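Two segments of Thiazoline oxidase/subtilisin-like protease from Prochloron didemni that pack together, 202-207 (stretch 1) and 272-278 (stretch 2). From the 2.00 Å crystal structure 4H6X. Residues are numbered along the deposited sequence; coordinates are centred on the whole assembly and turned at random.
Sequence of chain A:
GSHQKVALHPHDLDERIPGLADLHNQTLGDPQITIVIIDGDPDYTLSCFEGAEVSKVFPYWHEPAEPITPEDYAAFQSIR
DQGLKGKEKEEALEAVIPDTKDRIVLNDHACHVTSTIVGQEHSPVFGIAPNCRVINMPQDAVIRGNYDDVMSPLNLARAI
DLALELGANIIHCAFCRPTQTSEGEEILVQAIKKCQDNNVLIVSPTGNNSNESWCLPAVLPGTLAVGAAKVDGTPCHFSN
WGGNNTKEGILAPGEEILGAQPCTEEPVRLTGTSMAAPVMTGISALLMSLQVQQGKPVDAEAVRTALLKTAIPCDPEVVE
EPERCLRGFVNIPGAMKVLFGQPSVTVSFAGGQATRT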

# COMPACT_ATOMS: atom_id res chain seq x y z
N ILE A 202 -10.76 0.90 -4.01
CA ILE A 202 -9.57 1.27 -4.74
C ILE A 202 -8.79 2.28 -3.90
O ILE A 202 -9.35 3.30 -3.47
CB ILE A 202 -9.91 1.93 -6.10
CG1 ILE A 202 -10.62 0.94 -7.03
CG2 ILE A 202 -8.67 2.52 -6.76
CD1 ILE A 202 -9.71 -0.11 -7.64
N VAL A 203 -7.51 2.00 -3.67
CA VAL A 203 -6.61 2.93 -2.96
C VAL A 203 -5.48 3.34 -3.89
O VAL A 203 -4.85 2.49 -4.56
CB VAL A 203 -6.04 2.34 -1.64
CG1 VAL A 203 -5.22 3.39 -0.88
CG2 VAL A 203 -7.15 1.82 -0.72
N SER A 204 -5.24 4.64 -3.94
CA SER A 204 -4.27 5.19 -4.83
C SER A 204 -3.67 6.44 -4.18
O SER A 204 -4.36 7.14 -3.44
CB SER A 204 -4.95 5.51 -6.17
OG SER A 204 -4.16 6.36 -6.97
N PRO A 205 -2.36 6.69 -4.40
CA PRO A 205 -1.72 7.91 -3.90
C PRO A 205 -2.12 9.10 -4.74
O PRO A 205 -2.48 8.93 -5.89
CB PRO A 205 -0.23 7.61 -4.09
CG PRO A 205 -0.16 6.64 -5.21
CD PRO A 205 -1.41 5.81 -5.11
N THR A 206 -2.05 10.30 -4.18
CA THR A 206 -2.33 11.50 -4.98
C THR A 206 -1.22 11.86 -5.98
O THR A 206 -1.48 12.49 -6.99
CB THR A 206 -2.65 12.72 -4.11
OG1 THR A 206 -1.59 12.92 -3.16
CG2 THR A 206 -3.98 12.53 -3.38
N GLY A 207 0.02 11.45 -5.68
CA GLY A 207 1.17 11.73 -6.57
C GLY A 207 2.18 12.73 -6.03
O GLY A 207 1.84 13.63 -5.25
N GLY A 272 7.12 9.57 0.22
CA GLY A 272 6.29 9.86 -0.97
C GLY A 272 4.83 9.55 -0.69
O GLY A 272 4.53 8.85 0.28
N THR A 273 3.91 10.05 -1.53
CA THR A 273 2.49 9.74 -1.36
C THR A 273 2.22 8.26 -1.56
O THR A 273 1.30 7.72 -0.96
CB THR A 273 1.55 10.52 -2.31
OG1 THR A 273 1.94 10.31 -3.68
CG2 THR A 273 1.54 12.00 -1.96
N SER A 274 3.02 7.61 -2.41
CA SER A 274 2.88 6.17 -2.63
C SER A 274 3.47 5.34 -1.50
O SER A 274 3.34 4.12 -1.49
CB SER A 274 3.44 5.76 -4.00
OG SER A 274 4.84 5.70 -3.98
N MET A 275 4.10 6.01 -0.53
CA MET A 275 4.51 5.40 0.74
C MET A 275 3.36 5.50 1.76
O MET A 275 3.19 4.64 2.61
CB MET A 275 5.77 6.08 1.30
CG MET A 275 7.02 5.93 0.44
SD MET A 275 7.41 4.19 0.28
CE MET A 275 6.94 3.90 -1.43
N ALA A 276 2.58 6.57 1.65
CA ALA A 276 1.43 6.78 2.53
C ALA A 276 0.22 5.91 2.14
O ALA A 276 -0.49 5.43 3.01
CB ALA A 276 1.04 8.25 2.55
N ALA A 277 -0.01 5.71 0.84
CA ALA A 277 -1.14 4.87 0.36
C ALA A 277 -1.19 3.45 0.95
O ALA A 277 -2.26 3.03 1.39
CB ALA A 277 -1.19 4.81 -1.18
N PRO A 278 -0.06 2.71 0.98
CA PRO A 278 -0.14 1.37 1.56
C PRO A 278 -0.51 1.36 3.04
O PRO A 278 -1.12 0.39 3.50
CB PRO A 278 1.26 0.77 1.38
CG PRO A 278 2.13 1.85 0.85
CD PRO A 278 1.26 2.97 0.37

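A strand that runs over the start of a helix can present only every second side chain to it, and the contact between residues 202-207 and 272-278 of this protease-related protein illustrates the rule. The strand, 202-205, and the helix, 273-278, run nearly antiparallel, at 154°, and their axes approach to 7.0 Å. So close a passage suits small side chains on the helix, and Thr 273 and Ala 277, one turn apart, both point toward the strand.

Ile 202 lies out of reach. Val 203 points toward the helix, and its CG1 packs 4.3 Å from Ala 277 CB, an apolar pairing of two buried residues; the same methyl lies 3.7 Å from Ala 277 O. Alternation then turns Ser 204 away, and its OG makes a weak hydrogen bond to Pro 205 O within its own stretch.

Pro 205 returns to the interface and lies across the first turn of the helix. Pro 205 CD meets Ala 277 CB at 4.1 Å, while Pro 205 CB sits 3.5 Å from both Thr 273 O and Thr 273 OG1. Thr 273 O accepts a hydrogen bond from Ala 277 N at 3.0 Å within the helix; Pro 205 CB, an aliphatic carbon, meets that oxygen in van der Waals contact. Ser 274 borders the same ring, its CB 3.9 Å from Pro 205 CG.

Beyond the strand, Thr 206 points sideways, and its OG1 comes within 3.5 Å of the Thr 273 CG2 methyl; that hydroxyl is hydrogen-bonded elsewhere in the structure. The one hydrogen bond between the stretches follows: Gly 207 N donates to Thr 273 OG1 at 3.0 Å, with a bent N-H...O angle of 136°. Thr 273 thus joins packing to polar anchoring, and Gly 207 adopts a backbone conformation that itself calls for glycine.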